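Side-chain contacts in lactate dehydrogenase, adjacent gene encodes predicted malate dehydrogenase (Cryptosporidium parvum, PDB 4ND2), which probably catalyses the reversible, NAD-dependent interconversion of (S)-lactate and pyruvate, with a Rossmann-type domain holding the dinucleotide: residues T79-G84 with S91-G96; F95-I100 with C119-L124; E222-D225 with G230-Y233; D125-H130 with K311-A316. All blocks are in the same frame, centred on the assembly; numbering follows the deposited sequence.

Contact 1 of 4, residues T79-G84 with S91-G96; sequences TASIPG and SELLFG. With A3D (3-acetylpyridine adenine dinucleotide), chain C.
The hydroxyl OG of S81 is gripped from several directions, and across the contact it is also 4.1 Å from L93 CD1. It lies among O3D of the 3-acetylpyridine adenine dinucleotide, at 3.0 Å, the backbone O of I82, also at 3.0 Å, and the amide ND2 of N97 in helix 94-111, a further hydrogen-bonding partner. With OG anti to the backbone nitrogen (chi1 175°), the hydroxyl reaches the pyridine-side ribose, and a weak bond runs from S81 N to O4B of the adenosine ribose.

The rest is apolar. L93 divides its two methyls: CD1 comes to 3.8 Å from O2D of the cofactor, whereas CD2 is met by I82 CG1 at 3.9 Å and flanked by G84 O. I82 enters this corner with CG1 between its backbone nitrogen and carbonyl carbon, chi1 65°, a crowded position that presents CG1 and CD1 to the leucine. Its other branch, CG2, lies 3.9 Å from G96 CA, in van der Waals contact with the backbone, where no side chain intervenes.

Between the segments runs the short loop carrying R90, a pyruvate-binding residue, and I82 and L93 join the two ends of that loop. This is the base of the substrate-specificity loop, which follows the fourth strand of the Rossmann sheet beside the pyridine-side ribose, as in lactate dehydrogenases.

Contact 2 of 4, residues F95-I100 with C119-L124; sequences FGNARI and CITNPL. With A3D (3-acetylpyridine adenine dinucleotide), chain C; PYR (pyruvic acid), chain D.
N122 meets both ligands with its side chain while N97, from the neighbouring helix, holds its backbone. In the first shell the amide ND2 donates to O3 of pyruvate at 3.0 Å and to O2D of the 3-acetylpyridine adenine dinucleotide at 3.1 Å, one nitrogen thus bridging substrate and cofactor. The backbone N of N122 adds a weak bond to O3D of the same ribose. Across the amide, OD1 accepts from L124 N at 3.0 Å in the carbonyl plane, on a lone pair; this Asx turn fixes the amide's rotation so that ND2 faces the ligands.

One layer further out, N97 ND2 donates to N122 O over 2.7 Å. The bond is nearly straight, 172° at the hydrogen, and the acceptor lies almost in the plane of the N97 amide. OD1 of N97 is held by the backbone N of I82, and ND2 also bonds S81 OG; with both ends bonded, the flip of the amide is fixed. The T121 methyl CG2 packs against this amide, 3.3 Å from N97 ND2; it gets there because the methyl is anti to the backbone nitrogen, leaving OG1 to bond A80 O. The peptide between N122 and P123 is cis, and P123 takes the N-cap position of helix 124-135.

The loop follows strand 116-119 of the parallel sheet, placing N122 between the pyridine-side ribose and the substrate, an arrangement characteristic of the lactate/malate dehydrogenase active site.

Contact 3 of 4, residues E222-D225 with G230-Y233; sequences EVAD and GTAY. With PYR (pyruvic acid), chain D.
The substrate pocket is walled on one side by the turn that links helix 206-227 to helix 234-248, and here V223 and A224 of the first helix back T231 and A232, which line it, and G230 just before them. V223 makes the clearest apolar pair: its CG1 stands 3.7 Å from A232 CB and almost as close to A232 CA. This branch lies anti to the valine's backbone nitrogen (chi1 175°), which extends it from the helix toward the loop. A232 CB also comes to 3.9 Å from a carboxylate oxygen, O, of pyruvate, so this single methyl is shared between the helix and the substrate.

T231 is turned the other way, its CB bond leading off from the helix to the ligand. T231 CB approaches the methyl carbon CB of pyruvate at 3.6 Å, and CG2 bends back far enough to touch A224 CB at 4.1 Å. The backbones run close here as well: A224 CA sends its hydrogen to G230 O, a CA-H...O contact of 3.5 Å with 145° at the hydrogen. That carbonyl oxygen is buried and has no conventional partner, so the CA-H...O contact may compensate it in part.

Y233, at the N-cap position of the next helix, gives its backbone N to D47 OD2 of the second subunit, whose G43 also packs on V223. The arrangement is that of a lactate dehydrogenase substrate pocket, with T231 at the pyruvate methyl, A232 near its carboxylate and a subunit interface close behind.

Contact 4 of 4, residues D125-H130 with K311-A316; sequences DVMVSH and KVLDNA
L313 puts one methyl, CD2, among V126, H130 and M127, and nearly all of this contact turns on that atom. The leucine CG is anti to the backbone nitrogen (chi1 -177°), which carries the branched end away from helix 293-314 toward helix 124-135. V126 answers with an extended branch of its own: CG1 takes the same anti placement and lies 3.6 Å from L313 CD2, the two side chains running antiparallel, alongside one another.

H130, one helical turn after V126, is also extended from the helix, and its side chain lies roughly perpendicular to the leucine. H130 ND1 is 4.0 Å from L313 CD2, a van der Waals contact. The polar work is done by NE2, which bonds D102 OD2 and, weakly, A98 O; the D102 bond restrains the ring's orientation. M127 behaves differently. Its CB bond leads away from L313, yet the thioether chain bends back at CG and again at SD (chi2 -62°, chi3 92°) until M127 CE comes to 4.2 Å from L313 CD2.

Through this packing the last turn of helix 293-314, from the C-terminal domain, lies against helix 124-135 of the NAD-binding domain, so the contact joins the two. Helix 94-111 adjoins both, with A98 on L313 and L94 on M127, while V128 and S129 of helix 124-135 touch Y271 of strand 270-279.

Overall arrangement
Contacts 1 and 2 have centres about 5 Å apart, share the start of helix 94-111 and both touch the cofactor analogue; I100 CD1 packs between them, 3.6 Å from S81 C and 3.5 Å from I82 N. Contact 4 lies behind them, its centre about 9 Å from that of contact 2, with M127 CG 3.4 Å from T121 O and F95 CE2 3.6 Å from A316 CB. Contact 3 stands apart: its nearest atoms are about 6 Å from contact 2, and pyruvate is touched by both. Its centre is about 24 Å from that of contact 4. Contacts 1 to 3 thus line parts of the ligand site, and contact 4 packs helices behind it.

Contact 1 of 4, residues T79-G84 with S91-G96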
# COMPACT_ATOMS: atom_id res chain seq x y z
N THR A 79 25.74 3.23 5.55
CA THR A 79 25.46 3.43 6.96
C THR A 79 26.66 3.09 7.85
O THR A 79 26.60 3.29 9.06
CB THR A 79 24.26 2.57 7.42
OG1 THR A 79 24.69 1.22 7.65
CG2 THR A 79 23.15 2.58 6.39
N ALA A 80 27.74 2.59 7.25
CA ALA A 80 28.89 2.08 8.00
C ALA A 80 29.51 3.16 8.88
O ALA A 80 29.66 4.30 8.44
CB ALA A 80 29.93 1.50 7.06
N SER A 81 29.86 2.79 10.10
CA SER A 81 30.36 3.74 11.08
C SER A 81 31.11 3.04 12.21
O SER A 81 30.82 1.88 12.53
CB SER A 81 29.19 4.53 11.67
OG SER A 81 29.61 5.39 12.72
N ILE A 82 32.06 3.75 12.80
CA ILE A 82 32.73 3.29 14.02
C ILE A 82 31.71 3.24 15.16
O ILE A 82 30.73 3.98 15.14
CB ILE A 82 33.93 4.19 14.40
CG1 ILE A 82 33.48 5.61 14.78
CG2 ILE A 82 34.94 4.24 13.27
CD1 ILE A 82 34.60 6.50 15.26
N PRO A 83 31.94 2.37 16.16
CA PRO A 83 30.92 2.17 17.19
C PRO A 83 30.78 3.35 18.16
O PRO A 83 31.70 4.16 18.29
CB PRO A 83 31.42 0.93 17.94
CG PRO A 83 32.89 0.91 17.72
CD PRO A 83 33.12 1.50 16.36
N GLY A 84 29.62 3.45 18.80
CA GLY A 84 29.37 4.45 19.83
C GLY A 84 28.75 5.72 19.28
O GLY A 84 29.18 6.23 18.24
N SER A 91 30.46 15.45 14.58
CA SER A 91 31.81 15.52 14.02
C SER A 91 32.85 14.70 14.80
O SER A 91 33.97 14.52 14.33
CB SER A 91 32.27 16.97 13.92
OG SER A 91 32.39 17.55 15.21
N GLU A 92 32.49 14.22 15.99
CA GLU A 92 33.36 13.34 16.77
C GLU A 92 33.74 12.06 16.01
O GLU A 92 34.79 11.47 16.26
CB GLU A 92 32.70 12.96 18.09
CG GLU A 92 32.55 14.12 19.07
CD GLU A 92 31.57 13.83 20.19
OE1 GLU A 92 31.01 14.79 20.75
OE2 GLU A 92 31.36 12.64 20.51
N LEU A 93 32.88 11.65 15.08
CA LEU A 93 33.11 10.45 14.27
C LEU A 93 33.93 10.72 13.00
O LEU A 93 34.16 9.80 12.21
CB LEU A 93 31.77 9.83 13.87
CG LEU A 93 30.76 9.56 14.99
CD1 LEU A 93 29.44 9.07 14.42
CD2 LEU A 93 31.32 8.56 15.99
N LEU A 94 34.36 11.97 12.81
CA LEU A 94 34.98 12.41 11.55
C LEU A 94 36.13 11.52 11.07
O LEU A 94 36.08 11.00 9.96
CB LEU A 94 35.49 13.85 11.70
CG LEU A 94 36.20 14.48 10.51
CD1 LEU A 94 35.25 14.62 9.33
CD2 LEU A 94 36.78 15.84 10.90
N PHE A 95 37.16 11.37 11.90
CA PHE A 95 38.40 10.72 11.46
C PHE A 95 38.20 9.24 11.15
O PHE A 95 38.66 8.75 10.12
CB PHE A 95 39.51 10.90 12.50
CG PHE A 95 39.89 12.34 12.76
CD1 PHE A 95 39.92 12.85 14.05
CD2 PHE A 95 40.20 13.20 11.70
CE1 PHE A 95 40.26 14.17 14.29
CE2 PHE A 95 40.55 14.52 11.94
CZ PHE A 95 40.57 15.01 13.23
N GLY A 96 37.50 8.54 12.04
CA GLY A 96 37.24 7.12 11.86
C GLY A 96 36.35 6.80 10.67
O GLY A 96 36.64 5.89 9.90
PA A3D C . 25.47 1.02 14.20
O1A A3D C . 24.21 0.37 14.71
O2A A3D C . 26.69 1.08 15.08
O5B A3D C . 25.89 0.31 12.82
C5B A3D C . 27.12 0.57 12.17
C4B A3D C . 27.49 -0.68 11.38
O4B A3D C . 28.58 -0.40 10.51
C3B A3D C . 27.92 -1.84 12.28
O3B A3D C . 27.08 -2.98 12.08
C2B A3D C . 29.36 -2.12 11.88
O2B A3D C . 29.71 -3.50 11.91
C1B A3D C . 29.41 -1.56 10.47
N9A A3D C . 30.78 -1.25 10.02
C8A A3D C . 31.81 -0.76 10.74
N7A A3D C . 32.91 -0.61 9.95
C5A A3D C . 32.58 -1.01 8.71
C6A A3D C . 33.26 -1.12 7.41
N6A A3D C . 34.56 -0.76 7.27
N1A A3D C . 32.54 -1.59 6.36
C2A A3D C . 31.25 -1.96 6.48
N3A A3D C . 30.57 -1.89 7.64
C4A A3D C . 31.17 -1.43 8.76
O3 A3D C . 25.18 2.54 13.72
PN A3D C . 23.76 3.09 13.18
O1N A3D C . 22.88 3.39 14.36
O2N A3D C . 23.25 2.19 12.08
O5D A3D C . 24.22 4.47 12.50
C5D A3D C . 25.06 4.43 11.35
C4D A3D C . 25.58 5.82 10.99
O4D A3D C . 24.50 6.66 10.59
C3D A3D C . 26.28 6.53 12.15
O3D A3D C . 27.47 7.16 11.68
C2D A3D C . 25.29 7.58 12.59
O2D A3D C . 25.90 8.74 13.16
C1D A3D C . 24.61 7.91 11.27
N1N A3D C . 23.31 8.56 11.41
C2N A3D C . 23.06 9.65 10.67
C3N A3D C . 21.85 10.31 10.76
C7N A3D C . 21.57 11.52 9.93
O7N A3D C . 20.51 12.10 10.10
C8N A3D C . 22.56 12.00 8.92
C4N A3D C . 20.88 9.82 11.63
C5N A3D C . 21.15 8.69 12.39
C6N A3D C . 22.39 8.07 12.26

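Contact 2 of 4, residues F95-I100 with C119-L124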
# COMPACT_ATOMS: atom_id res chain seq x y z
N PHE A 95 37.16 11.37 11.90
CA PHE A 95 38.40 10.72 11.46
C PHE A 95 38.20 9.24 11.15
O PHE A 95 38.66 8.75 10.12
CB PHE A 95 39.51 10.90 12.50
CG PHE A 95 39.89 12.34 12.76
CD1 PHE A 95 39.92 12.85 14.05
CD2 PHE A 95 40.20 13.20 11.70
CE1 PHE A 95 40.26 14.17 14.29
CE2 PHE A 95 40.55 14.52 11.94
CZ PHE A 95 40.57 15.01 13.23
N GLY A 96 37.50 8.54 12.04
CA GLY A 96 37.24 7.12 11.86
C GLY A 96 36.35 6.80 10.67
O GLY A 96 36.64 5.89 9.90
N ASN A 97 35.28 7.56 10.50
CA ASN A 97 34.33 7.29 9.42
C ASN A 97 34.85 7.69 8.04
O ASN A 97 34.50 7.06 7.05
CB ASN A 97 32.97 7.93 9.71
CG ASN A 97 32.24 7.24 10.84
OD1 ASN A 97 32.64 6.16 11.29
ND2 ASN A 97 31.15 7.84 11.30
N ALA A 98 35.69 8.71 7.99
CA ALA A 98 36.38 9.06 6.74
C ALA A 98 37.18 7.86 6.22
O ALA A 98 37.17 7.57 5.03
CB ALA A 98 37.29 10.25 6.95
N ARG A 99 37.87 7.18 7.13
CA ARG A 99 38.66 6.00 6.79
C ARG A 99 37.78 4.84 6.33
O ARG A 99 38.14 4.13 5.38
CB ARG A 99 39.52 5.58 7.99
CG ARG A 99 40.63 6.56 8.34
CD ARG A 99 41.65 6.68 7.22
NE ARG A 99 42.13 5.36 6.81
CZ ARG A 99 42.55 5.03 5.58
NH1 ARG A 99 42.55 5.91 4.59
NH2 ARG A 99 42.96 3.79 5.35
N ILE A 100 36.64 4.64 6.98
CA ILE A 100 35.69 3.62 6.53
C ILE A 100 35.24 3.90 5.10
O ILE A 100 35.24 3.00 4.26
CB ILE A 100 34.46 3.52 7.47
CG1 ILE A 100 34.87 2.90 8.80
CG2 ILE A 100 33.35 2.70 6.82
CD1 ILE A 100 33.81 2.98 9.87
N CYS A 119 24.60 8.61 1.17
CA CYS A 119 25.36 8.52 2.42
C CYS A 119 24.49 8.85 3.62
O CYS A 119 23.68 9.78 3.57
CB CYS A 119 26.56 9.47 2.39
SG CYS A 119 27.76 9.07 1.11
N ILE A 120 24.65 8.08 4.70
CA ILE A 120 24.02 8.37 5.99
C ILE A 120 25.07 8.59 7.08
O ILE A 120 24.84 9.36 8.01
CB ILE A 120 23.04 7.24 6.40
CG1 ILE A 120 21.97 7.05 5.31
CG2 ILE A 120 22.40 7.55 7.75
CD1 ILE A 120 20.96 5.97 5.61
N THR A 121 26.22 7.92 6.96
CA THR A 121 27.33 8.04 7.91
C THR A 121 27.65 9.48 8.30
O THR A 121 27.81 10.34 7.43
CB THR A 121 28.61 7.41 7.30
OG1 THR A 121 28.32 6.09 6.85
CG2 THR A 121 29.74 7.37 8.32
N ASN A 122 27.73 9.74 9.61
CA ASN A 122 28.05 11.07 10.14
C ASN A 122 29.56 11.28 10.29
O ASN A 122 30.31 10.31 10.44
CB ASN A 122 27.38 11.30 11.50
CG ASN A 122 26.02 11.97 11.38
OD1 ASN A 122 25.84 12.88 10.58
ND2 ASN A 122 25.08 11.54 12.21
N PRO A 123 30.01 12.55 10.26
CA PRO A 123 29.25 13.79 10.05
C PRO A 123 28.83 13.95 8.59
O PRO A 123 29.67 14.07 7.70
CB PRO A 123 30.22 14.89 10.46
CG PRO A 123 31.57 14.30 10.22
CD PRO A 123 31.44 12.83 10.51
N LEU A 124 27.51 13.97 8.37
CA LEU A 124 26.91 13.71 7.05
C LEU A 124 27.50 14.48 5.87
O LEU A 124 27.98 13.88 4.91
CB LEU A 124 25.40 13.97 7.14
CG LEU A 124 24.50 13.59 5.95
CD1 LEU A 124 24.50 14.65 4.86
CD2 LEU A 124 24.88 12.23 5.39
PA A3D C . 25.47 1.02 14.20
O1A A3D C . 24.21 0.37 14.71
O2A A3D C . 26.69 1.08 15.08
O5B A3D C . 25.89 0.31 12.82
C5B A3D C . 27.12 0.57 12.17
C4B A3D C . 27.49 -0.68 11.38
O4B A3D C . 28.58 -0.40 10.51
C3B A3D C . 27.92 -1.84 12.28
O3B A3D C . 27.08 -2.98 12.08
C2B A3D C . 29.36 -2.12 11.88
O2B A3D C . 29.71 -3.50 11.91
C1B A3D C . 29.41 -1.56 10.47
N9A A3D C . 30.78 -1.25 10.02
C8A A3D C . 31.81 -0.76 10.74
N7A A3D C . 32.91 -0.61 9.95
C5A A3D C . 32.58 -1.01 8.71
C6A A3D C . 33.26 -1.12 7.41
N6A A3D C . 34.56 -0.76 7.27
N1A A3D C . 32.54 -1.59 6.36
C2A A3D C . 31.25 -1.96 6.48
N3A A3D C . 30.57 -1.89 7.64
C4A A3D C . 31.17 -1.43 8.76
O3 A3D C . 25.18 2.54 13.72
PN A3D C . 23.76 3.09 13.18
O1N A3D C . 22.88 3.39 14.36
O2N A3D C . 23.25 2.19 12.08
O5D A3D C . 24.22 4.47 12.50
C5D A3D C . 25.06 4.43 11.35
C4D A3D C . 25.58 5.82 10.99
O4D A3D C . 24.50 6.66 10.59
C3D A3D C . 26.28 6.53 12.15
O3D A3D C . 27.47 7.16 11.68
C2D A3D C . 25.29 7.58 12.59
O2D A3D C . 25.90 8.74 13.16
C1D A3D C . 24.61 7.91 11.27
N1N A3D C . 23.31 8.56 11.41
C2N A3D C . 23.06 9.65 10.67
C3N A3D C . 21.85 10.31 10.76
C7N A3D C . 21.57 11.52 9.93
O7N A3D C . 20.51 12.10 10.10
C8N A3D C . 22.56 12.00 8.92
C4N A3D C . 20.88 9.82 11.63
C5N A3D C . 21.15 8.69 12.39
C6N A3D C . 22.39 8.07 12.26
C PYR D . 20.21 12.65 13.74
O PYR D . 19.36 11.97 14.37
OXT PYR D . 19.90 13.74 13.22
CA PYR D . 21.59 12.17 13.63
O3 PYR D . 22.35 12.70 12.83
CB PYR D . 22.05 11.04 14.49

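Contact 3 of 4, residues E222-D225 with G230-Y233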
# COMPACT_ATOMS: atom_id res chain seq x y z
N GLU A 222 17.67 14.63 21.74
CA GLU A 222 16.46 14.23 22.46
C GLU A 222 16.18 12.74 22.28
O GLU A 222 15.86 12.05 23.25
CB GLU A 222 15.25 15.04 21.98
CG GLU A 222 14.03 14.86 22.87
CD GLU A 222 12.76 15.44 22.27
OE1 GLU A 222 11.77 15.55 23.02
OE2 GLU A 222 12.73 15.78 21.07
N VAL A 223 16.30 12.25 21.05
CA VAL A 223 16.12 10.83 20.77
C VAL A 223 17.28 10.03 21.38
O VAL A 223 17.04 9.06 22.10
CB VAL A 223 16.04 10.57 19.25
CG1 VAL A 223 15.97 9.07 18.96
CG2 VAL A 223 14.83 11.29 18.65
N ALA A 224 18.51 10.46 21.11
CA ALA A 224 19.71 9.76 21.57
C ALA A 224 19.77 9.60 23.09
O ALA A 224 20.12 8.53 23.59
CB ALA A 224 20.96 10.47 21.06
N ASP A 225 19.45 10.67 23.82
CA ASP A 225 19.48 10.64 25.29
C ASP A 225 18.43 9.70 25.89
O ASP A 225 18.62 9.19 26.99
CB ASP A 225 19.31 12.05 25.87
CG ASP A 225 20.54 12.92 25.66
OD1 ASP A 225 21.59 12.40 25.24
OD2 ASP A 225 20.45 14.14 25.93
N GLY A 230 22.33 4.43 21.61
CA GLY A 230 22.65 4.93 20.28
C GLY A 230 21.81 6.11 19.82
O GLY A 230 21.00 6.65 20.58
N THR A 231 22.00 6.49 18.56
CA THR A 231 21.26 7.59 17.95
C THR A 231 20.00 7.07 17.24
O THR A 231 19.76 5.86 17.20
CB THR A 231 22.16 8.38 16.97
OG1 THR A 231 22.97 7.48 16.21
CG2 THR A 231 23.07 9.33 17.74
N ALA A 232 19.19 7.98 16.71
CA ALA A 232 17.95 7.63 16.02
C ALA A 232 18.21 6.69 14.85
O ALA A 232 19.26 6.76 14.21
CB ALA A 232 17.24 8.88 15.52
N TYR A 233 17.26 5.81 14.56
CA TYR A 233 17.43 4.87 13.45
C TYR A 233 16.16 4.47 12.68
O TYR A 233 16.25 4.03 11.53
CB TYR A 233 18.19 3.62 13.93
CG TYR A 233 17.52 2.84 15.03
CD1 TYR A 233 16.88 1.63 14.76
CD2 TYR A 233 17.55 3.28 16.35
CE1 TYR A 233 16.26 0.90 15.76
CE2 TYR A 233 16.94 2.55 17.36
CZ TYR A 233 16.30 1.37 17.06
OH TYR A 233 15.69 0.64 18.07
C PYR D . 20.21 12.65 13.74
O PYR D . 19.36 11.97 14.37
OXT PYR D . 19.90 13.74 13.22
CA PYR D . 21.59 12.17 13.63
O3 PYR D . 22.35 12.70 12.83
CB PYR D . 22.05 11.04 14.49

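Contact 4 of 4, residues D125-H130 with K311-A316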
# COMPACT_ATOMS: atom_id res chain seq x y z
N ASP A 125 27.46 15.81 5.93
CA ASP A 125 27.82 16.63 4.77
C ASP A 125 29.29 16.47 4.37
O ASP A 125 29.62 16.41 3.19
CB ASP A 125 27.51 18.11 5.03
CG ASP A 125 26.05 18.34 5.33
OD1 ASP A 125 25.26 18.51 4.38
OD2 ASP A 125 25.69 18.34 6.53
N VAL A 126 30.16 16.38 5.37
CA VAL A 126 31.59 16.19 5.13
C VAL A 126 31.88 14.77 4.62
O VAL A 126 32.73 14.58 3.75
CB VAL A 126 32.43 16.49 6.39
CG1 VAL A 126 33.92 16.33 6.10
CG2 VAL A 126 32.14 17.90 6.88
N MET A 127 31.17 13.78 5.16
CA MET A 127 31.31 12.40 4.70
C MET A 127 30.88 12.24 3.24
O MET A 127 31.54 11.53 2.48
CB MET A 127 30.52 11.43 5.59
CG MET A 127 31.08 11.24 6.99
SD MET A 127 32.75 10.54 7.09
CE MET A 127 33.76 12.02 7.12
N VAL A 128 29.80 12.91 2.85
CA VAL A 128 29.33 12.88 1.46
C VAL A 128 30.40 13.43 0.52
O VAL A 128 30.71 12.81 -0.50
CB VAL A 128 28.04 13.71 1.26
CG1 VAL A 128 27.67 13.80 -0.22
CG2 VAL A 128 26.88 13.11 2.04
N SER A 129 30.94 14.59 0.87
CA SER A 129 31.98 15.25 0.08
C SER A 129 33.22 14.36 -0.01
O SER A 129 33.80 14.20 -1.08
CB SER A 129 32.35 16.59 0.72
OG SER A 129 33.28 17.30 -0.09
N HIS A 130 33.61 13.79 1.12
CA HIS A 130 34.74 12.88 1.17
C HIS A 130 34.54 11.67 0.25
O HIS A 130 35.44 11.33 -0.51
CB HIS A 130 34.99 12.40 2.61
CG HIS A 130 36.21 11.55 2.75
ND1 HIS A 130 37.48 12.03 2.54
CD2 HIS A 130 36.35 10.24 3.08
CE1 HIS A 130 38.36 11.05 2.73
NE2 HIS A 130 37.69 9.96 3.06
N LYS A 311 37.95 21.27 6.69
CA LYS A 311 39.37 21.63 6.79
C LYS A 311 40.09 20.81 7.87
O LYS A 311 41.27 20.48 7.71
CB LYS A 311 39.54 23.13 7.03
CG LYS A 311 39.25 23.97 5.80
CD LYS A 311 38.97 25.42 6.15
CE LYS A 311 38.57 26.21 4.91
NZ LYS A 311 38.04 27.56 5.26
N VAL A 312 39.38 20.50 8.95
CA VAL A 312 39.89 19.60 9.98
C VAL A 312 40.21 18.23 9.37
O VAL A 312 41.23 17.62 9.69
CB VAL A 312 38.89 19.45 11.15
CG1 VAL A 312 39.32 18.33 12.10
CG2 VAL A 312 38.76 20.76 11.92
N LEU A 313 39.33 17.75 8.49
CA LEU A 313 39.52 16.47 7.82
C LEU A 313 40.71 16.50 6.87
O LEU A 313 41.49 15.55 6.82
CB LEU A 313 38.25 16.06 7.05
CG LEU A 313 38.28 14.70 6.34
CD1 LEU A 313 38.69 13.59 7.29
CD2 LEU A 313 36.92 14.41 5.72
N ASP A 314 40.85 17.59 6.12
CA ASP A 314 41.98 17.78 5.21
C ASP A 314 43.33 17.73 5.95
O ASP A 314 44.34 17.34 5.37
CB ASP A 314 41.87 19.11 4.46
CG ASP A 314 40.73 19.12 3.44
OD1 ASP A 314 40.31 18.03 2.98
OD2 ASP A 314 40.26 20.22 3.09
N ASN A 315 43.33 18.13 7.22
CA ASN A 315 44.52 18.08 8.07
C ASN A 315 44.41 17.00 9.15
O ASN A 315 44.80 17.20 10.30
CB ASN A 315 44.75 19.44 8.73
CG ASN A 315 44.80 20.58 7.72
OD1 ASN A 315 45.36 20.43 6.64
ND2 ASN A 315 44.22 21.71 8.08
N ALA A 316 43.87 15.84 8.77
CA ALA A 316 43.72 14.71 9.68
C ALA A 316 45.07 14.01 9.86
O ALA A 316 45.91 14.05 8.95
CB ALA A 316 42.68 13.74 9.16